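PDB 3MPD: nucleoside diphosphate kinase from Encephalitozoon cuniculi, which probably transfers the gamma phosphate of ATP to nucleoside diphosphates through a phosphohistidine intermediate, supplying the cell with nucleoside triphosphates other than ATP. Local coordinates for residues G120-C123 with V124-E128; I25-R28 with F29-G33. All coordinates share one frame; numbering follows the deposited sequence.

Interaction 1: residues G120-C123 with V124-E128; sequences GSDC and VENAE
Asp122 and Asn126 are joined by a short hydrogen bond, Asn126 ND2 to Asp122 OD1 at 2.7 Å. The amide comes in on the syn lone pair of OD1, the side of the other carboxylate oxygen. Carboxylate and amide planes are only 16° apart, so the two flat groups are nearly parallel, with the oxygen tilted somewhat from the amide plane, and the N-H reaches it with some bend (147°). Asp122 gets there because chi1 of 67° sets CG between its own backbone N and carbonyl carbon, which swings the carboxylate round to the helix. The Asp122 side chain also touches Arg89 of helix 84-92, which by similarity binds ATP.

One residue on, Cys123 is the N-cap of the helix. Its SG accepts from Asn126 N at 3.6 Å, a long but fairly straight bond, as expected for a large sulfur standing in for the usual oxygen cap. The first helical backbone bond follows, Ala127 N to Cys123 O at 2.9 Å. Asn126 is therefore held twice, by its backbone N on the sulfur and by its side-chain amide on Asp122, and its CG packs against SG at 3.7 Å.

Deeper in, buried Ser121 packs on Ala127: its OG sits 3.2 Å from Ala127 CA, and its CB is 3.6 Å from Ala127 CB. The polar needs of that hydroxyl are met elsewhere, by Glu130 further along the helix and by the backbone of Phe9.

The run from His119, by similarity the phosphorylated residue, to Asp122 is the His-Gly-Ser-Asp signature of NDP kinases. Residues 121-123 turn the chain from strand 118-120 into helix 124-134. Ser121 ties the turn to strand 7-12 through Phe9, Glu128 forms a salt bridge with Arg7, and Asp122 and Val124 rest on helix 84-92.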
loop_
_atom_site.group_PDB
_atom_site.type_symbol
_atom_site.label_atom_id
_atom_site.label_comp_id
_atom_site.label_asym_id
_atom_site.label_seq_id
_atom_site.Cartn_x
_atom_site.Cartn_y
_atom_site.Cartn_z
ATOM N N GLY A 120 -10.542 5.021 10.193
ATOM C CA GLY A 120 -9.862 6.295 9.913
ATOM C C GLY A 120 -9.897 7.152 11.161
ATOM O O GLY A 120 -10.885 7.111 11.894
ATOM N N SER A 121 -8.837 7.932 11.417
ATOM C CA SER A 121 -8.817 8.794 12.613
ATOM C C SER A 121 -10.050 9.705 12.707
ATOM O O SER A 121 -10.559 10.157 11.700
ATOM C CB SER A 121 -7.550 9.665 12.648
ATOM O OG SER A 121 -6.391 8.879 12.487
ATOM N N ASP A 122 -10.509 9.985 13.924
ATOM C CA ASP A 122 -11.691 10.834 14.100
ATOM C C ASP A 122 -11.351 12.305 14.338
ATOM O O ASP A 122 -12.212 13.168 14.198
ATOM C CB ASP A 122 -12.661 10.280 15.162
ATOM C CG ASP A 122 -12.100 10.293 16.577
ATOM O OD1 ASP A 122 -10.914 10.645 16.810
ATOM O OD2 ASP A 122 -12.883 9.927 17.490
ATOM N N CYS A 123 -10.093 12.583 14.667
ATOM C CA CYS A 123 -9.632 13.949 14.881
ATOM C C CYS A 123 -8.109 14.005 14.763
ATOM O O CYS A 123 -7.444 12.972 14.748
ATOM C CB CYS A 123 -10.113 14.474 16.243
ATOM S SG CYS A 123 -9.458 13.578 17.679
ATOM N N VAL A 124 -7.558 15.212 14.693
ATOM C CA VAL A 124 -6.111 15.392 14.517
ATOM C C VAL A 124 -5.294 14.817 15.692
ATOM O O VAL A 124 -4.263 14.165 15.489
ATOM C CB VAL A 124 -5.776 16.889 14.254
ATOM C CG1 VAL A 124 -4.326 17.221 14.608
ATOM C CG2 VAL A 124 -6.090 17.249 12.785
ATOM N N GLU A 125 -5.769 15.059 16.915
ATOM C CA GLU A 125 -5.167 14.504 18.130
ATOM C C GLU A 125 -5.040 12.968 18.070
ATOM O O GLU A 125 -3.966 12.417 18.324
ATOM C CB GLU A 125 -5.968 14.958 19.364
ATOM C CG GLU A 125 -5.605 14.239 20.656
ATOM C CD GLU A 125 -6.175 14.912 21.883
ATOM O OE1 GLU A 125 -5.607 15.948 22.313
ATOM O OE2 GLU A 125 -7.174 14.388 22.437
ATOM N N ASN A 126 -6.126 12.289 17.713
ATOM C CA ASN A 126 -6.097 10.828 17.585
ATOM C C ASN A 126 -5.263 10.322 16.403
ATOM O O ASN A 126 -4.578 9.309 16.521
ATOM C CB ASN A 126 -7.509 10.248 17.573
ATOM C CG ASN A 126 -8.168 10.306 18.952
ATOM O OD1 ASN A 126 -7.501 10.514 19.949
ATOM N ND2 ASN A 126 -9.486 10.142 18.996
ATOM N N ALA A 127 -5.293 11.040 15.284
ATOM C CA ALA A 127 -4.412 10.721 14.163
ATOM C C ALA A 127 -2.926 10.694 14.561
ATOM O O ALA A 127 -2.187 9.785 14.169
ATOM C CB ALA A 127 -4.614 11.711 13.060
ATOM N N GLU A 128 -2.488 11.700 15.308
ATOM C CA GLU A 128 -1.072 11.786 15.738
ATOM C C GLU A 128 -0.690 10.646 16.687
ATOM O O GLU A 128 0.346 10.005 16.510
ATOM C CB GLU A 128 -0.783 13.150 16.372
ATOM C CG GLU A 128 -0.838 14.284 15.333
ATOM C CD GLU A 128 0.097 14.055 14.147
ATOM O OE1 GLU A 128 1.327 13.910 14.368
ATOM O OE2 GLU A 128 -0.394 14.038 12.986
#

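Interaction 2: residues I25-R28 with F29-G33; sequences IIQR and FEEKG
Gln27 and Glu31 lie one helical turn apart, with the amide and carboxylate planes 81° apart, close to perpendicular. Gln27 NE2 gives a nearly straight bond (164°) to Glu31 OE1 at 3.1 Å; the acceptor lies in the amide plane, but the donor comes from above the carboxylate plane. With CG anti to the backbone N (chi1 -177°), Gln27 lays CG against Glu31 CD at 3.4 Å, and the extended chain beyond it carries the amide to the carboxylate.

On another side of the helix, Phe29 turns a ring edge back to the preceding turn: its CD2 meets Ile25 O in the ring plane at 3.4 Å. The ring itself enters the core, meeting Trp79 and packing on Ile10, Leu91 and Ile105.

Helix 22-32 ends in a Schellman motif, where Gly33 takes positive phi and sends two weak bonds back into the last turn. The final i to i+4 bond before it, Lys32 N to Arg28 O, is stretched to 3.3 Å and bent.

Arg28 bends at chi2 and carries its guanidinium to a salt bridge with Asp108. Glu30 instead crosses to the second subunit, where its carboxylate oxygens accept from the backbone N atoms of Ile22 and Ser23, beside Ile26 packed on its counterpart there.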
loop_
_atom_site.group_PDB
_atom_site.type_symbol
_atom_site.label_atom_id
_atom_site.label_comp_id
_atom_site.label_asym_id
_atom_site.label_seq_id
_atom_site.Cartn_x
_atom_site.Cartn_y
_atom_site.Cartn_z
ATOM N N ILE A 25 -10.294 0.411 -2.001
ATOM C CA ILE A 25 -10.187 1.351 -0.882
ATOM C C ILE A 25 -9.133 2.451 -1.205
ATOM O O ILE A 25 -9.387 3.631 -1.044
ATOM C CB ILE A 25 -9.811 0.578 0.393
ATOM C CG1 ILE A 25 -11.042 -0.197 0.932
ATOM C CG2 ILE A 25 -9.214 1.520 1.453
ATOM C CD1 ILE A 25 -10.648 -1.346 1.904
ATOM N N ILE A 26 -7.965 2.063 -1.659
ATOM C CA ILE A 26 -6.925 3.047 -1.949
ATOM C C ILE A 26 -7.375 4.011 -3.060
ATOM O O ILE A 26 -7.055 5.207 -3.022
ATOM C CB ILE A 26 -5.599 2.335 -2.299
ATOM C CG1 ILE A 26 -5.035 1.658 -1.011
ATOM C CG2 ILE A 26 -4.582 3.345 -2.922
ATOM C CD1 ILE A 26 -3.710 0.895 -1.256
ATOM N N GLN A 27 -8.095 3.495 -4.054
ATOM C CA GLN A 27 -8.643 4.358 -5.113
ATOM C C GLN A 27 -9.423 5.553 -4.550
ATOM O O GLN A 27 -9.299 6.665 -5.088
ATOM C CB GLN A 27 -9.560 3.561 -6.067
ATOM C CG GLN A 27 -10.119 4.358 -7.260
ATOM C CD GLN A 27 -11.151 3.519 -8.118
ATOM O OE1 GLN A 27 -11.129 2.298 -8.132
ATOM N NE2 GLN A 27 -12.034 4.196 -8.791
ATOM N N ARG A 28 -10.235 5.332 -3.506
ATOM C CA ARG A 28 -11.077 6.428 -2.972
ATOM C C ARG A 28 -10.195 7.578 -2.470
ATOM O O ARG A 28 -10.504 8.745 -2.697
ATOM C CB ARG A 28 -12.013 5.992 -1.842
ATOM C CG ARG A 28 -12.813 4.692 -2.077
ATOM C CD ARG A 28 -13.808 4.894 -3.189
ATOM N NE ARG A 28 -14.685 3.722 -3.384
ATOM C CZ ARG A 28 -15.881 3.526 -2.826
ATOM N NH1 ARG A 28 -16.386 4.389 -1.961
ATOM N NH2 ARG A 28 -16.590 2.457 -3.176
ATOM N N PHE A 29 -9.113 7.229 -1.777
ATOM C CA PHE A 29 -8.215 8.225 -1.196
ATOM C C PHE A 29 -7.345 8.914 -2.245
ATOM O O PHE A 29 -7.103 10.142 -2.194
ATOM C CB PHE A 29 -7.347 7.579 -0.106
ATOM C CG PHE A 29 -8.121 7.267 1.126
ATOM C CD1 PHE A 29 -8.107 8.151 2.194
ATOM C CD2 PHE A 29 -8.904 6.109 1.214
ATOM C CE1 PHE A 29 -8.866 7.891 3.330
ATOM C CE2 PHE A 29 -9.678 5.853 2.380
ATOM C CZ PHE A 29 -9.648 6.758 3.411
ATOM N N GLU A 30 -6.860 8.121 -3.185
ATOM C CA GLU A 30 -5.919 8.607 -4.185
ATOM C C GLU A 30 -6.678 9.500 -5.189
ATOM O O GLU A 30 -6.152 10.519 -5.637
ATOM C CB GLU A 30 -5.265 7.383 -4.880
ATOM C CG GLU A 30 -4.233 7.711 -5.948
ATOM C CD GLU A 30 -3.508 6.479 -6.516
ATOM O OE1 GLU A 30 -4.147 5.416 -6.790
ATOM O OE2 GLU A 30 -2.288 6.609 -6.767
ATOM N N GLU A 31 -7.928 9.131 -5.526
ATOM C CA GLU A 31 -8.734 9.940 -6.482
ATOM C C GLU A 31 -9.248 11.221 -5.857
ATOM O O GLU A 31 -9.515 12.200 -6.578
ATOM C CB GLU A 31 -9.918 9.146 -7.087
ATOM C CG GLU A 31 -9.473 8.137 -8.102
ATOM C CD GLU A 31 -10.633 7.374 -8.761
ATOM O OE1 GLU A 31 -11.761 7.218 -8.183
ATOM O OE2 GLU A 31 -10.372 6.872 -9.863
ATOM N N LYS A 32 -9.377 11.223 -4.528
ATOM C CA LYS A 32 -9.790 12.421 -3.798
ATOM C C LYS A 32 -8.657 13.475 -3.692
ATOM O O LYS A 32 -8.923 14.646 -3.389
ATOM C CB LYS A 32 -10.282 12.049 -2.397
ATOM C CG LYS A 32 -10.869 13.227 -1.559
ATOM C CD LYS A 32 -12.050 13.964 -2.236
ATOM C CE LYS A 32 -12.852 14.760 -1.190
ATOM N NZ LYS A 32 -14.000 15.513 -1.798
ATOM N N GLY A 33 -7.412 13.062 -3.925
ATOM C CA GLY A 33 -6.284 13.987 -3.997
ATOM C C GLY A 33 -5.314 13.911 -2.822
ATOM O O GLY A 33 -4.352 14.693 -2.763
#

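How the interactions relate
Interaction 2 comes first along the chain. Its centre lies 18 Å from that of interaction 1, and the nearest atoms are about 7 Å apart, so the two do not touch. Strand 7-12 links them: Phe29 and Ile25 pack on it from helix 22-32, while Ser121 bonds to it at Phe9. Helix 84-92 is a second shared neighbour. The closer approach to the active site belongs to 120-128, whose Ser121 side chain is about 5 Å from that of His119, by similarity the residue that is phosphorylated during catalysis. In 25-33, Phe29 stays about 8 Å from the Arg89 side chain. Of the two, only interaction 2 touches the second subunit.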